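Local coordinates for protein trigger factor (Thermotoga maritima, PDB 2NSC) that probably acts as a ribosome-binding chaperone and peptidyl-prolyl cis-trans isomerase that keeps newly made proteins open, represented here by its N-terminal ribosome-binding domain, at residues L15-F19 with L73-L78; K30-L35 with Y65-F69. One frame throughout, in Å; residues are numbered along the deposited sequence.

Both contacts belong to the N-terminal domain of trigger factor, the part that binds the ribosome, and their centres lie about 17 Å apart. Strand 12-18, half of a two-stranded antiparallel sheet, and the residue after it supply residues 15-19 of contact 1, and the chain passes directly into helix 21-36, which carries residues 30-35 of contact 2. Farther along, helix 62-71 provides the second side of contact 2 and is followed by the short helical turn 74-77 of contact 1. The order is thus strand, helix, helix, turn, with contact 2 enclosed by the sequence that contact 1 brings together. Contact 2 joins the two helices; contact 1 closes the turn after them onto the sheet.

Contact 1. Residues L15-F19 with L73-L78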
ATOM      1  N   LEU A  15      -8.455 -13.665  -5.746  1.00 18.76           N
ATOM      2  CA  LEU A  15      -8.687 -13.198  -4.396  1.00 18.92           C
ATOM      3  C   LEU A  15      -8.350 -11.732  -4.359  1.00 18.74           C
ATOM      4  O   LEU A  15      -7.333 -11.323  -4.921  1.00 18.85           O
ATOM      5  CB  LEU A  15      -7.787 -13.940  -3.408  1.00 18.83           C
ATOM      6  CG  LEU A  15      -7.884 -15.475  -3.328  1.00 19.51           C
ATOM      7  CD1 LEU A  15      -6.785 -15.990  -2.407  1.00 20.69           C
ATOM      8  CD2 LEU A  15      -9.240 -15.904  -2.805  1.00 15.69           C
ATOM      9  N   GLU A  16      -9.203 -10.958  -3.698  1.00 18.43           N
ATOM     10  CA  GLU A  16      -8.990  -9.543  -3.514  1.00 18.84           C
ATOM     11  C   GLU A  16      -8.720  -9.241  -2.047  1.00 18.85           C
ATOM     12  O   GLU A  16      -9.603  -9.437  -1.189  1.00 18.99           O
ATOM     13  CB  GLU A  16     -10.223  -8.778  -3.962  1.00 19.21           C
ATOM     14  CG  GLU A  16     -10.098  -7.283  -3.772  1.00 21.13           C
ATOM     15  CD  GLU A  16     -11.295  -6.565  -4.321  1.00 27.12           C
ATOM     16  OE1 GLU A  16     -12.363  -6.634  -3.668  1.00 28.96           O
ATOM     17  OE2 GLU A  16     -11.174  -5.939  -5.409  1.00 29.77           O
ATOM     18  N   TYR A  17      -7.507  -8.761  -1.769  1.00 18.46           N
ATOM     19  CA  TYR A  17      -7.077  -8.406  -0.415  1.00 18.12           C
ATOM     20  C   TYR A  17      -7.295  -6.918  -0.211  1.00 18.59           C
ATOM     21  O   TYR A  17      -6.818  -6.120  -0.995  1.00 19.02           O
ATOM     22  CB  TYR A  17      -5.593  -8.749  -0.216  1.00 17.61           C
ATOM     23  CG  TYR A  17      -5.319 -10.224  -0.069  1.00 18.33           C
ATOM     24  CD1 TYR A  17      -5.103 -10.779   1.201  1.00 20.97           C
ATOM     25  CD2 TYR A  17      -5.317 -11.080  -1.178  1.00 17.32           C
ATOM     26  CE1 TYR A  17      -4.856 -12.156   1.369  1.00 20.45           C
ATOM     27  CE2 TYR A  17      -5.082 -12.471  -1.036  1.00 18.29           C
ATOM     28  CZ  TYR A  17      -4.850 -12.996   0.246  1.00 20.00           C
ATOM     29  OH  TYR A  17      -4.603 -14.326   0.430  1.00 18.94           O
ATOM     30  N   VAL A  18      -8.033  -6.558   0.833  1.00 18.61           N
ATOM     31  CA  VAL A  18      -8.252  -5.161   1.222  1.00 18.66           C
ATOM     32  C   VAL A  18      -7.563  -4.940   2.570  1.00 18.93           C
ATOM     33  O   VAL A  18      -7.836  -5.650   3.545  1.00 18.53           O
ATOM     34  CB  VAL A  18      -9.764  -4.849   1.336  1.00 18.77           C
ATOM     35  CG1 VAL A  18     -10.006  -3.416   1.842  1.00 18.46           C
ATOM     36  CG2 VAL A  18     -10.455  -5.060  -0.015  1.00 19.15           C
ATOM     37  N   PHE A  19      -6.675  -3.953   2.613  1.00 19.03           N
ATOM     38  CA  PHE A  19      -5.828  -3.728   3.768  1.00 19.02           C
ATOM     39  C   PHE A  19      -6.357  -2.572   4.603  1.00 20.20           C
ATOM     40  O   PHE A  19      -6.813  -1.563   4.062  1.00 19.82           O
ATOM     41  CB  PHE A  19      -4.377  -3.474   3.340  1.00 17.58           C
ATOM     42  CG  PHE A  19      -3.782  -4.599   2.542  1.00 16.94           C
ATOM     43  CD1 PHE A  19      -3.211  -5.690   3.180  1.00 15.31           C
ATOM     44  CD2 PHE A  19      -3.834  -4.594   1.145  1.00 13.78           C
ATOM     45  CE1 PHE A  19      -2.668  -6.754   2.435  1.00 14.79           C
ATOM     46  CE2 PHE A  19      -3.289  -5.637   0.407  1.00 15.92           C
ATOM     47  CZ  PHE A  19      -2.712  -6.735   1.054  1.00 14.12           C
ATOM     48  N   LEU A  73       2.267  -9.480   2.745  1.00 31.59           N
ATOM     49  CA  LEU A  73       1.425 -10.044   3.784  1.00 30.54           C
ATOM     50  C   LEU A  73       0.681 -11.244   3.232  1.00 30.19           C
ATOM     51  O   LEU A  73       0.203 -12.098   3.984  1.00 30.08           O
ATOM     52  CB  LEU A  73       0.429  -9.009   4.305  1.00 30.24           C
ATOM     53  CG  LEU A  73       0.977  -7.844   5.128  1.00 30.01           C
ATOM     54  CD1 LEU A  73      -0.134  -6.863   5.439  1.00 27.53           C
ATOM     55  CD2 LEU A  73       1.674  -8.335   6.427  1.00 30.59           C
ATOM     56  N   ILE A  74       0.610 -11.300   1.909  1.00 29.89           N
ATOM     57  CA  ILE A  74      -0.250 -12.240   1.224  1.00 29.81           C
ATOM     58  C   ILE A  74       0.189 -13.703   1.385  1.00 30.48           C
ATOM     59  O   ILE A  74      -0.588 -14.489   1.902  1.00 30.32           O
ATOM     60  CB  ILE A  74      -0.483 -11.852  -0.241  1.00 29.45           C
ATOM     61  CG1 ILE A  74      -1.134 -10.463  -0.291  1.00 28.41           C
ATOM     62  CG2 ILE A  74      -1.363 -12.925  -0.946  1.00 28.58           C
ATOM     63  CD1 ILE A  74      -1.386  -9.939  -1.683  1.00 25.11           C
ATOM     64  N   PRO A  75       1.436 -14.057   0.979  1.00 30.98           N
ATOM     65  CA  PRO A  75       1.880 -15.454   1.048  1.00 31.61           C
ATOM     66  C   PRO A  75       1.548 -16.175   2.344  1.00 31.68           C
ATOM     67  O   PRO A  75       1.182 -17.351   2.321  1.00 32.03           O
ATOM     68  CB  PRO A  75       3.398 -15.342   0.865  1.00 31.76           C
ATOM     69  CG  PRO A  75       3.536 -14.181  -0.071  1.00 31.66           C
ATOM     70  CD  PRO A  75       2.501 -13.194   0.424  1.00 31.00           C
ATOM     71  N   ASP A  76       1.645 -15.479   3.462  1.00 31.90           N
ATOM     72  CA  ASP A  76       1.405 -16.098   4.748  1.00 32.07           C
ATOM     73  C   ASP A  76      -0.065 -16.495   4.922  1.00 31.57           C
ATOM     74  O   ASP A  76      -0.375 -17.469   5.636  1.00 31.59           O
ATOM     75  CB  ASP A  76       1.851 -15.155   5.859  1.00 33.20           C
ATOM     76  CG  ASP A  76       1.965 -15.848   7.186  1.00 35.81           C
ATOM     77  OD1 ASP A  76       0.906 -16.075   7.810  1.00 40.50           O
ATOM     78  OD2 ASP A  76       3.104 -16.173   7.598  1.00 37.30           O
ATOM     79  N   THR A  77      -0.964 -15.750   4.273  1.00 30.06           N
ATOM     80  CA  THR A  77      -2.399 -16.046   4.328  1.00 28.80           C
ATOM     81  C   THR A  77      -2.763 -17.272   3.491  1.00 28.60           C
ATOM     82  O   THR A  77      -3.878 -17.806   3.598  1.00 28.14           O
ATOM     83  CB  THR A  77      -3.251 -14.849   3.860  1.00 28.82           C
ATOM     84  OG1 THR A  77      -3.021 -14.625   2.469  1.00 27.90           O
ATOM     85  CG2 THR A  77      -2.890 -13.608   4.628  1.00 28.40           C
ATOM     86  N   LEU A  78      -1.824 -17.711   2.657  1.00 27.79           N
ATOM     87  CA  LEU A  78      -2.070 -18.828   1.763  1.00 27.49           C
ATOM     88  C   LEU A  78      -1.276 -20.076   2.136  1.00 27.72           C
ATOM     89  O   LEU A  78      -1.391 -21.089   1.448  1.00 27.32           O
ATOM     90  CB  LEU A  78      -1.755 -18.443   0.312  1.00 27.01           C
ATOM     91  CG  LEU A  78      -2.474 -17.236  -0.300  1.00 26.95           C
ATOM     92  CD1 LEU A  78      -1.803 -16.785  -1.575  1.00 25.63           C
ATOM     93  CD2 LEU A  78      -3.917 -17.534  -0.558  1.00 25.90           C
TER
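Leu73, leading into the short helical turn 74-77, sets its CD1 3.9 Å from CE1 of Phe19, just past the end of strand 12-18. Ile74 follows, reaching two rings: its CG2 lies over the face of Tyr17, 4.1 Å from the ring centroid in a CH-pi contact, and its CG1 is 4.3 Å from CZ of Phe19, at that ring's edge. Beyond Pro75 and Asp76, Thr77 OG1 accepts a hydrogen bond of 2.6 Å from Tyr17 OH. The same OG1 donates to Ile74 O at 2.5 Å, so the tyrosine hydroxyl is tied through Thr77 to the backbone of the turn. Leu78 ends the contact with CD2 3.4 Å from Tyr17 OH and 3.7 Å from CD1 of Leu15. Leu15, Tyr17 and Phe19 all point toward the turn, while Glu16 and Val18 are out of reach. On the strand's neighbour, Val3 touches Leu15 and Tyr17. The arrangement is a helical turn packed against one face of a two-stranded antiparallel beta hairpin, within the ribosome-binding domain.

Contact 2. Residues K30-L35 with Y65-F69; sequences KAVRYL and YTLDF
Three aromatic rings, Tyr34, Tyr65 and Phe69, cluster where helical segments 30-35 and 65-69 cross steeply, their N-to-C directions at 110° and their axes 9.3 Å apart at closest approach. Both are regular alpha-helix, with i+4 to i hydrogen bonds such as Tyr34 N to Lys30 O (2.8 Å) and Phe69 N to Tyr65 O (3.2 Å). Ala31 lies nearest Tyr65, CA to CA 5.7 Å, and Lys30 nearest Phe69, CA to CA 6.9 Å; Ala31 CB is 4.0 Å from Tyr65 CB. Phe69 (chi1 m) presents a face to Lys30, whose CB sits 3.8 Å from the ring centroid, and its edge to the face of Tyr34 in an offset edge-to-face pair, centroids 5.8 Å apart and planes at 67°. Tyr34 (chi1 t) meets Tyr65 (chi1 m) obliquely, CE2 to CE1 at 3.6 Å. Leu35 CD2 covers a face of Tyr65, 4.2 Å from its centroid. The extended Lys30 side chain (mttt) carries NZ to a water at 2.7 Å, which donates to Phe69 O at 2.9 Å. Phe62 packs on Ala31 and Leu35, and Leu35 reaches helix 51-58. This is aromatic and aliphatic helix-helix packing in the helical part of the N-terminal trigger factor domain.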
ATOM      1  N   LYS A  30       7.816   0.153   6.797  1.00 19.65           N
ATOM      2  CA  LYS A  30       8.798  -0.707   6.154  1.00 19.29           C
ATOM      3  C   LYS A  30       9.395   0.031   4.964  1.00 19.89           C
ATOM      4  O   LYS A  30      10.596  -0.067   4.709  1.00 19.51           O
ATOM      5  CB  LYS A  30       8.181  -2.014   5.678  1.00 19.16           C
ATOM      6  CG  LYS A  30       7.682  -2.942   6.789  1.00 19.52           C
ATOM      7  CD  LYS A  30       6.989  -4.166   6.206  1.00 18.93           C
ATOM      8  CE  LYS A  30       6.277  -4.960   7.296  1.00 22.40           C
ATOM      9  NZ  LYS A  30       5.693  -6.229   6.748  1.00 22.41           N
ATOM     10  N   ALA A  31       8.552   0.770   4.238  1.00 19.59           N
ATOM     11  CA  ALA A  31       8.996   1.541   3.078  1.00 20.14           C
ATOM     12  C   ALA A  31      10.037   2.590   3.461  1.00 20.47           C
ATOM     13  O   ALA A  31      11.040   2.757   2.773  1.00 20.99           O
ATOM     14  CB  ALA A  31       7.795   2.200   2.380  1.00 20.03           C
ATOM     15  N   VAL A  32       9.805   3.295   4.565  1.00 20.85           N
ATOM     16  CA  VAL A  32      10.775   4.273   5.081  1.00 20.70           C
ATOM     17  C   VAL A  32      12.102   3.583   5.424  1.00 21.03           C
ATOM     18  O   VAL A  32      13.172   4.035   5.029  1.00 21.32           O
ATOM     19  CB  VAL A  32      10.195   5.042   6.311  1.00 20.41           C
ATOM     20  CG1 VAL A  32      11.237   5.907   6.954  1.00 19.42           C
ATOM     21  CG2 VAL A  32       8.962   5.868   5.905  1.00 19.62           C
ATOM     22  N   ARG A  33      12.004   2.479   6.152  1.00 21.15           N
ATOM     23  CA  ARG A  33      13.138   1.640   6.537  1.00 21.77           C
ATOM     24  C   ARG A  33      13.947   1.202   5.312  1.00 21.51           C
ATOM     25  O   ARG A  33      15.167   1.286   5.295  1.00 21.28           O
ATOM     26  CB  ARG A  33      12.593   0.409   7.271  1.00 21.45           C
ATOM     27  CG  ARG A  33      13.572  -0.364   8.137  1.00 23.36           C
ATOM     28  CD  ARG A  33      12.780  -1.336   9.032  1.00 22.86           C
ATOM     29  NE  ARG A  33      11.958  -0.553   9.935  1.00 22.89           N
ATOM     30  CZ  ARG A  33      10.712  -0.826  10.297  1.00 22.51           C
ATOM     31  NH1 ARG A  33      10.065  -1.902   9.840  1.00 20.30           N
ATOM     32  NH2 ARG A  33      10.113   0.012  11.133  1.00 22.40           N
ATOM     33  N   TYR A  34      13.244   0.729   4.288  1.00 21.57           N
ATOM     34  CA  TYR A  34      13.868   0.204   3.081  1.00 21.39           C
ATOM     35  C   TYR A  34      14.611   1.309   2.330  1.00 21.14           C
ATOM     36  O   TYR A  34      15.736   1.125   1.871  1.00 20.78           O
ATOM     37  CB  TYR A  34      12.773  -0.394   2.191  1.00 21.33           C
ATOM     38  CG  TYR A  34      13.254  -0.871   0.849  1.00 21.88           C
ATOM     39  CD1 TYR A  34      13.769  -2.163   0.689  1.00 22.60           C
ATOM     40  CD2 TYR A  34      13.159  -0.056  -0.274  1.00 21.40           C
ATOM     41  CE1 TYR A  34      14.211  -2.621  -0.557  1.00 22.31           C
ATOM     42  CE2 TYR A  34      13.595  -0.510  -1.522  1.00 22.20           C
ATOM     43  CZ  TYR A  34      14.125  -1.787  -1.652  1.00 21.68           C
ATOM     44  OH  TYR A  34      14.565  -2.236  -2.882  1.00 23.68           O
ATOM     45  N   LEU A  35      13.956   2.460   2.198  1.00 21.40           N
ATOM     46  CA  LEU A  35      14.507   3.593   1.474  1.00 21.04           C
ATOM     47  C   LEU A  35      15.721   4.187   2.177  1.00 22.00           C
ATOM     48  O   LEU A  35      16.664   4.611   1.507  1.00 21.99           O
ATOM     49  CB  LEU A  35      13.441   4.655   1.271  1.00 20.79           C
ATOM     50  CG  LEU A  35      12.425   4.250   0.194  1.00 20.31           C
ATOM     51  CD1 LEU A  35      11.170   5.112   0.270  1.00 19.50           C
ATOM     52  CD2 LEU A  35      13.052   4.303  -1.212  1.00 18.59           C
ATOM     53  N   TYR A  65       6.002   1.656  -3.171  1.00 20.38           N
ATOM     54  CA  TYR A  65       6.783   0.967  -2.139  1.00 19.90           C
ATOM     55  C   TYR A  65       5.879   0.472  -1.021  1.00 19.23           C
ATOM     56  O   TYR A  65       6.038  -0.650  -0.525  1.00 18.65           O
ATOM     57  CB  TYR A  65       7.897   1.879  -1.595  1.00 20.09           C
ATOM     58  CG  TYR A  65       9.103   1.986  -2.517  1.00 19.92           C
ATOM     59  CD1 TYR A  65       9.928   0.868  -2.754  1.00 19.75           C
ATOM     60  CD2 TYR A  65       9.415   3.195  -3.177  1.00 20.28           C
ATOM     61  CE1 TYR A  65      11.056   0.944  -3.607  1.00 18.97           C
ATOM     62  CE2 TYR A  65      10.549   3.272  -4.059  1.00 19.75           C
ATOM     63  CZ  TYR A  65      11.358   2.141  -4.253  1.00 19.24           C
ATOM     64  OH  TYR A  65      12.466   2.184  -5.084  1.00 19.63           O
ATOM     65  N   THR A  66       4.909   1.305  -0.644  1.00 18.73           N
ATOM     66  CA  THR A  66       3.910   0.894   0.342  1.00 18.81           C
ATOM     67  C   THR A  66       3.159  -0.353  -0.116  1.00 18.75           C
ATOM     68  O   THR A  66       2.999  -1.300   0.653  1.00 18.88           O
ATOM     69  CB  THR A  66       2.940   2.033   0.721  1.00 18.64           C
ATOM     70  OG1 THR A  66       3.700   3.146   1.217  1.00 19.53           O
ATOM     71  CG2 THR A  66       1.989   1.584   1.823  1.00 18.67           C
ATOM     72  N   LEU A  67       2.734  -0.375  -1.374  1.00 18.50           N
ATOM     73  CA  LEU A  67       2.022  -1.522  -1.892  1.00 18.50           C
ATOM     74  C   LEU A  67       2.922  -2.748  -1.978  1.00 18.71           C
ATOM     75  O   LEU A  67       2.455  -3.858  -1.726  1.00 19.66           O
ATOM     76  CB  LEU A  67       1.406  -1.196  -3.249  1.00 18.31           C
ATOM     77  CG  LEU A  67       0.132  -0.371  -3.191  1.00 17.96           C
ATOM     78  CD1 LEU A  67      -0.071   0.350  -4.527  1.00 17.31           C
ATOM     79  CD2 LEU A  67      -1.074  -1.246  -2.818  1.00 15.71           C
ATOM     80  N   ASP A  68       4.203  -2.563  -2.321  1.00 18.81           N
ATOM     81  CA  ASP A  68       5.174  -3.687  -2.339  1.00 18.46           C
ATOM     82  C   ASP A  68       5.176  -4.417  -1.003  1.00 18.71           C
ATOM     83  O   ASP A  68       5.112  -5.632  -0.954  1.00 18.05           O
ATOM     84  CB  ASP A  68       6.606  -3.205  -2.596  1.00 17.76           C
ATOM     85  CG  ASP A  68       6.869  -2.865  -4.055  1.00 20.37           C
ATOM     86  OD1 ASP A  68       6.114  -3.335  -4.937  1.00 22.07           O
ATOM     87  OD2 ASP A  68       7.839  -2.121  -4.322  1.00 19.97           O
ATOM     88  N   PHE A  69       5.275  -3.655   0.085  1.00 18.77           N
ATOM     89  CA  PHE A  69       5.302  -4.260   1.403  1.00 19.58           C
ATOM     90  C   PHE A  69       3.950  -4.833   1.844  1.00 20.29           C
ATOM     91  O   PHE A  69       3.909  -5.815   2.589  1.00 20.71           O
ATOM     92  CB  PHE A  69       5.923  -3.312   2.433  1.00 19.13           C
ATOM     93  CG  PHE A  69       7.424  -3.214   2.312  1.00 18.74           C
ATOM     94  CD1 PHE A  69       8.234  -4.264   2.749  1.00 18.73           C
ATOM     95  CD2 PHE A  69       8.019  -2.097   1.708  1.00 16.05           C
ATOM     96  CE1 PHE A  69       9.627  -4.187   2.614  1.00 19.87           C
ATOM     97  CE2 PHE A  69       9.387  -2.011   1.564  1.00 15.80           C
ATOM     98  CZ  PHE A  69      10.202  -3.050   2.005  1.00 19.04           C
TER
HETATM   99  O   HOH W   1       3.745  -4.992   5.372  1.00 23.42           O